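Local coordinates for 16 kDa salivary peptide (Culex quinquefasciatus, PDB 7KCG), which is of unknown function but, as a mosquito salivary protein with a ricin-type beta-trefoil fold, may bind sugars, at residues H106-F117 and A127-W138. Numbering follows the deposited sequence.
Sequences HIKNVKFSHCLF and AYESCDTAKYEW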
loop_
_atom_site.group_PDB
_atom_site.type_symbol
_atom_site.label_atom_id
_atom_site.label_comp_id
_atom_site.label_asym_id
_atom_site.label_seq_id
_atom_site.Cartn_x
_atom_site.Cartn_y
_atom_site.Cartn_z
ATOM N N HIS A 106 5.036 -7.242 4.802
ATOM C CA HIS A 106 3.590 -7.196 4.889
ATOM C C HIS A 106 3.180 -5.770 5.248
ATOM O O HIS A 106 3.813 -5.127 6.089
ATOM C CB HIS A 106 3.106 -8.189 5.951
ATOM C CG HIS A 106 3.372 -9.625 5.606
ATOM N ND1 HIS A 106 3.993 -10.501 6.474
ATOM C CD2 HIS A 106 3.097 -10.339 4.487
ATOM C CE1 HIS A 106 4.079 -11.692 5.906
ATOM N NE2 HIS A 106 3.544 -11.620 4.701
ATOM N N ILE A 107 2.134 -5.267 4.597
ATOM C CA ILE A 107 1.614 -3.923 4.856
ATOM C C ILE A 107 0.198 -4.114 5.380
ATOM O O ILE A 107 -0.696 -4.482 4.613
ATOM C CB ILE A 107 1.624 -3.055 3.589
ATOM C CG1 ILE A 107 3.028 -2.991 3.002
ATOM C CG2 ILE A 107 1.102 -1.654 3.895
ATOM C CD1 ILE A 107 3.136 -2.591 1.523
ATOM N N LYS A 108 0.001 -3.928 6.683
ATOM C CA LYS A 108 -1.245 -4.307 7.344
ATOM C C LYS A 108 -1.989 -3.074 7.845
ATOM O O LYS A 108 -1.428 -2.263 8.583
ATOM C CB LYS A 108 -0.970 -5.248 8.515
ATOM C CG LYS A 108 -2.223 -5.770 9.174
ATOM C CD LYS A 108 -1.885 -6.501 10.458
ATOM C CE LYS A 108 -2.110 -7.985 10.301
ATOM N NZ LYS A 108 -2.817 -8.529 11.494
ATOM N N ASN A 109 -3.260 -2.960 7.482
ATOM C CA ASN A 109 -4.047 -1.801 7.889
ATOM C C ASN A 109 -4.339 -1.833 9.383
ATOM O O ASN A 109 -4.739 -2.867 9.926
ATOM C CB ASN A 109 -5.348 -1.764 7.100
ATOM C CG ASN A 109 -6.051 -0.449 7.232
ATOM O OD1 ASN A 109 -7.035 -0.332 7.960
ATOM N ND2 ASN A 109 -5.545 0.560 6.534
ATOM N N VAL A 110 -4.145 -0.694 10.052
ATOM C CA VAL A 110 -4.343 -0.634 11.499
ATOM C C VAL A 110 -5.823 -0.790 11.837
ATOM O O VAL A 110 -6.204 -1.610 12.680
ATOM C CB VAL A 110 -3.780 0.685 12.060
ATOM C CG1 VAL A 110 -4.270 0.919 13.485
ATOM C CG2 VAL A 110 -2.262 0.704 11.984
ATOM N N LYS A 111 -6.674 -0.004 11.173
ATOM C CA LYS A 111 -8.102 -0.015 11.468
ATOM C C LYS A 111 -8.714 -1.387 11.215
ATOM O O LYS A 111 -9.468 -1.908 12.046
ATOM C CB LYS A 111 -8.805 1.051 10.627
ATOM C CG LYS A 111 -10.303 1.199 10.892
ATOM C CD LYS A 111 -10.898 2.221 9.944
ATOM C CE LYS A 111 -12.395 2.386 10.163
ATOM N NZ LYS A 111 -12.967 3.331 9.169
ATOM N N PHE A 112 -8.400 -1.994 10.074
ATOM C CA PHE A 112 -9.128 -3.177 9.628
ATOM C C PHE A 112 -8.378 -4.483 9.838
ATOM O O PHE A 112 -8.977 -5.550 9.655
ATOM C CB PHE A 112 -9.481 -3.048 8.151
ATOM C CG PHE A 112 -10.587 -2.064 7.870
ATOM C CD1 PHE A 112 -11.890 -2.351 8.234
ATOM C CD2 PHE A 112 -10.324 -0.868 7.230
ATOM C CE1 PHE A 112 -12.907 -1.461 7.967
ATOM C CE2 PHE A 112 -11.346 0.033 6.958
ATOM C CZ PHE A 112 -12.634 -0.267 7.324
ATOM N N SER A 113 -7.089 -4.426 10.178
ATOM C CA SER A 113 -6.249 -5.619 10.353
ATOM C C SER A 113 -6.189 -6.465 9.082
ATOM O O SER A 113 -6.242 -7.695 9.133
ATOM C CB SER A 113 -6.719 -6.461 11.544
ATOM O OG SER A 113 -6.596 -5.758 12.765
ATOM N N HIS A 114 -6.046 -5.808 7.933
ATOM C CA HIS A 114 -5.973 -6.475 6.639
ATOM C C HIS A 114 -4.648 -6.155 5.969
ATOM O O HIS A 114 -4.152 -5.026 6.057
ATOM C CB HIS A 114 -7.113 -6.037 5.714
ATOM C CG HIS A 114 -8.468 -6.473 6.168
ATOM N ND1 HIS A 114 -9.631 -5.938 5.654
ATOM C CD2 HIS A 114 -8.848 -7.394 7.083
ATOM C CE1 HIS A 114 -10.669 -6.509 6.237
ATOM N NE2 HIS A 114 -10.221 -7.396 7.110
ATOM N N CYS A 115 -4.067 -7.146 5.300
ATOM C CA CYS A 115 -2.815 -6.942 4.593
ATOM C C CYS A 115 -3.105 -6.628 3.135
ATOM O O CYS A 115 -3.909 -7.310 2.492
ATOM C CB CYS A 115 -1.906 -8.168 4.697
ATOM S SG CYS A 115 -1.246 -8.454 6.344
ATOM N N LEU A 116 -2.415 -5.620 2.612
ATOM C CA LEU A 116 -2.502 -5.290 1.198
ATOM C C LEU A 116 -2.175 -6.523 0.360
ATOM O O LEU A 116 -1.249 -7.283 0.672
ATOM C CB LEU A 116 -1.525 -4.158 0.890
ATOM C CG LEU A 116 -1.804 -3.145 -0.208
ATOM C CD1 LEU A 116 -2.977 -2.239 0.200
ATOM C CD2 LEU A 116 -0.542 -2.322 -0.432
ATOM N N PHE A 117 -2.947 -6.720 -0.704
ATOM C CA PHE A 117 -2.945 -7.991 -1.413
ATOM C C PHE A 117 -3.315 -7.735 -2.865
ATOM O O PHE A 117 -4.045 -6.790 -3.174
ATOM C CB PHE A 117 -3.922 -8.961 -0.716
ATOM C CG PHE A 117 -4.393 -10.117 -1.569
ATOM C CD1 PHE A 117 -5.478 -9.975 -2.431
ATOM C CD2 PHE A 117 -3.796 -11.362 -1.455
ATOM C CE1 PHE A 117 -5.921 -11.041 -3.201
ATOM C CE2 PHE A 117 -4.243 -12.440 -2.217
ATOM C CZ PHE A 117 -5.305 -12.273 -3.091
ATOM N N ALA A 127 -7.257 -5.867 0.300
ATOM C CA ALA A 127 -6.627 -6.210 1.562
ATOM C C ALA A 127 -7.451 -7.309 2.208
ATOM O O ALA A 127 -8.677 -7.215 2.256
ATOM C CB ALA A 127 -6.509 -4.987 2.483
ATOM N N TYR A 128 -6.776 -8.352 2.678
ATOM C CA TYR A 128 -7.451 -9.490 3.330
ATOM C C TYR A 128 -6.655 -9.887 4.571
ATOM O O TYR A 128 -5.511 -9.471 4.682
ATOM C CB TYR A 128 -7.598 -10.633 2.329
ATOM C CG TYR A 128 -8.511 -10.395 1.156
ATOM C CD1 TYR A 128 -9.880 -10.562 1.260
ATOM C CD2 TYR A 128 -7.998 -10.034 -0.074
ATOM C CE1 TYR A 128 -10.715 -10.361 0.174
ATOM C CE2 TYR A 128 -8.817 -9.826 -1.168
ATOM C CZ TYR A 128 -10.181 -9.990 -1.045
ATOM O OH TYR A 128 -10.976 -9.785 -2.133
ATOM N N GLU A 129 -7.203 -10.742 5.425
ATOM C CA GLU A 129 -6.557 -11.046 6.723
ATOM C C GLU A 129 -5.506 -12.153 6.650
ATOM O O GLU A 129 -4.722 -12.239 7.589
ATOM C CB GLU A 129 -7.634 -11.460 7.716
ATOM C CG GLU A 129 -8.795 -12.192 7.077
ATOM C CD GLU A 129 -9.478 -13.204 7.981
ATOM O OE1 GLU A 129 -9.943 -12.808 9.064
ATOM O OE2 GLU A 129 -9.547 -14.383 7.595
ATOM N N SER A 130 -5.464 -12.928 5.571
ATOM C CA SER A 130 -4.565 -14.111 5.514
ATOM C C SER A 130 -3.091 -13.767 5.708
ATOM O O SER A 130 -2.486 -14.392 6.589
ATOM C CB SER A 130 -4.814 -14.913 4.276
ATOM N N CYS A 131 -2.532 -12.863 4.900
ATOM C CA CYS A 131 -1.133 -12.391 5.079
ATOM C C CYS A 131 -0.194 -13.584 5.217
ATOM O O CYS A 131 0.552 -13.608 6.195
ATOM C CB CYS A 131 -1.045 -11.491 6.297
ATOM S SG CYS A 131 -0.015 -10.031 6.042
ATOM N N ASP A 132 -0.184 -14.485 4.233
ATOM C CA ASP A 132 0.569 -15.756 4.403
ATOM C C ASP A 132 1.209 -16.256 3.111
ATOM O O ASP A 132 1.868 -17.298 3.184
ATOM C CB ASP A 132 -0.341 -16.859 4.952
ATOM C CG ASP A 132 -1.623 -17.117 4.178
ATOM O OD1 ASP A 132 -1.950 -16.330 3.276
ATOM O OD2 ASP A 132 -2.290 -18.114 4.492
ATOM N N THR A 133 1.003 -15.574 1.983
ATOM C CA THR A 133 1.570 -15.994 0.706
ATOM C C THR A 133 2.296 -14.822 0.046
ATOM O O THR A 133 2.304 -13.696 0.554
ATOM C CB THR A 133 0.482 -16.545 -0.221
ATOM O OG1 THR A 133 -0.287 -15.459 -0.750
ATOM C CG2 THR A 133 -0.442 -17.467 0.543
ATOM N N ALA A 134 2.896 -15.098 -1.118
ATOM C CA ALA A 134 3.612 -14.062 -1.857
ATOM C C ALA A 134 2.703 -12.933 -2.325
ATOM O O ALA A 134 3.201 -11.836 -2.602
ATOM C CB ALA A 134 4.327 -14.664 -3.064
ATOM N N LYS A 135 1.396 -13.182 -2.455
ATOM C CA LYS A 135 0.465 -12.150 -2.907
ATOM C C LYS A 135 0.371 -10.995 -1.923
ATOM O O LYS A 135 -0.089 -9.908 -2.299
ATOM C CB LYS A 135 -0.929 -12.748 -3.116
ATOM C CG LYS A 135 -0.955 -14.047 -3.951
ATOM C CD LYS A 135 -2.280 -14.802 -3.754
ATOM C CE LYS A 135 -2.212 -16.240 -4.272
ATOM N NZ LYS A 135 -3.500 -16.986 -4.072
ATOM N N TYR A 136 0.765 -11.224 -0.678
ATOM C CA TYR A 136 0.726 -10.245 0.400
ATOM C C TYR A 136 2.071 -9.572 0.639
ATOM O O TYR A 136 2.183 -8.753 1.554
ATOM C CB TYR A 136 0.272 -10.925 1.701
ATOM C CG TYR A 136 -1.132 -11.485 1.659
ATOM C CD1 TYR A 136 -1.375 -12.789 1.240
ATOM C CD2 TYR A 136 -2.215 -10.713 2.050
ATOM C CE1 TYR A 136 -2.667 -13.301 1.201
ATOM C CE2 TYR A 136 -3.511 -11.217 2.018
ATOM C CZ TYR A 136 -3.729 -12.512 1.591
ATOM O OH TYR A 136 -5.013 -13.015 1.555
ATOM N N GLU A 137 3.101 -9.912 -0.128
ATOM C CA GLU A 137 4.462 -9.523 0.209
ATOM C C GLU A 137 4.908 -8.409 -0.722
ATOM O O GLU A 137 4.670 -8.471 -1.929
ATOM C CB GLU A 137 5.407 -10.737 0.134
ATOM C CG GLU A 137 5.070 -11.773 1.210
ATOM C CD GLU A 137 5.948 -13.016 1.143
ATOM O OE1 GLU A 137 6.457 -13.315 0.050
ATOM O OE2 GLU A 137 6.116 -13.686 2.183
ATOM N N TRP A 138 5.530 -7.381 -0.152
ATOM C CA TRP A 138 5.850 -6.163 -0.882
ATOM C C TRP A 138 7.299 -5.771 -0.675
ATOM O O TRP A 138 7.767 -5.670 0.473
ATOM C CB TRP A 138 4.932 -5.014 -0.442
ATOM C CG TRP A 138 3.500 -5.346 -0.595
ATOM C CD1 TRP A 138 2.727 -6.049 0.275
ATOM C CD2 TRP A 138 2.654 -5.014 -1.709
ATOM N NE1 TRP A 138 1.439 -6.173 -0.226
ATOM C CE2 TRP A 138 1.375 -5.536 -1.434
ATOM C CE3 TRP A 138 2.854 -4.313 -2.903
ATOM C CZ2 TRP A 138 0.289 -5.371 -2.311
ATOM C CZ3 TRP A 138 1.776 -4.155 -3.771
ATOM C CH2 TRP A 138 0.523 -4.687 -3.472
HETATM O O HOH W 1 0.594 -6.997 2.835
#
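Cys-115 and Tyr-128 form an antiparallel hydrogen-bonded pair, with Cys-115 N to Tyr-128 O at 2.8 Å returned by Tyr-128 N to Cys-115 O at 3.1 Å, which closes the two-stranded hairpin 115-118/125-128. A disulfide of Cys-115 with Cys-131 (chi3 -90°) ties the hairpin to the loop after it. Cys-131 SG also lies over one face of the His-106 imidazole, 3.8 Å from its centroid, while Tyr-136 O meets the edge of that ring near its plane.

Phe-117 reaches two tyrosines because its CG stands anti to the backbone N (chi1 160°). Tyr-128 directs its ring edge toward the Phe-117 face in an offset edge-to-face pair, planes at 90°. Tyr-136 instead receives Phe-117 CD2 over one face, 3.3 Å from its CZ, and carries Cys-131 N over the centre of the other. Lys-135 runs alongside Phe-117 with its aliphatic chain.

Trp-138 NE1 donates to Leu-116 O at 3.0 Å; the oxygen lies in the indole plane, yet the donor stands well above the carbonyl plane. Ile-107 CD1 and Leu-116 CD2 cover the same face of the indole, over its five- and six-membered rings respectively. A water bridges strand, hairpin and 3-10 turn, accepting from Ile-107 N and lying 2.9 Å from Leu-116 O, which thus has two partners, and 2.7 Å from Tyr-136 O.

Glu-137, extended beside His-106, is salt-bridged to Arg-17. His-106 NE2 and Ala-127 O are buried without a polar partner. The disulfide secures the loop; the water, the Leu-116 N to Ile-107 O hydrogen bond, and ring contacts of His-106 and Trp-138 join loop and hairpin to trefoil strand 104-109.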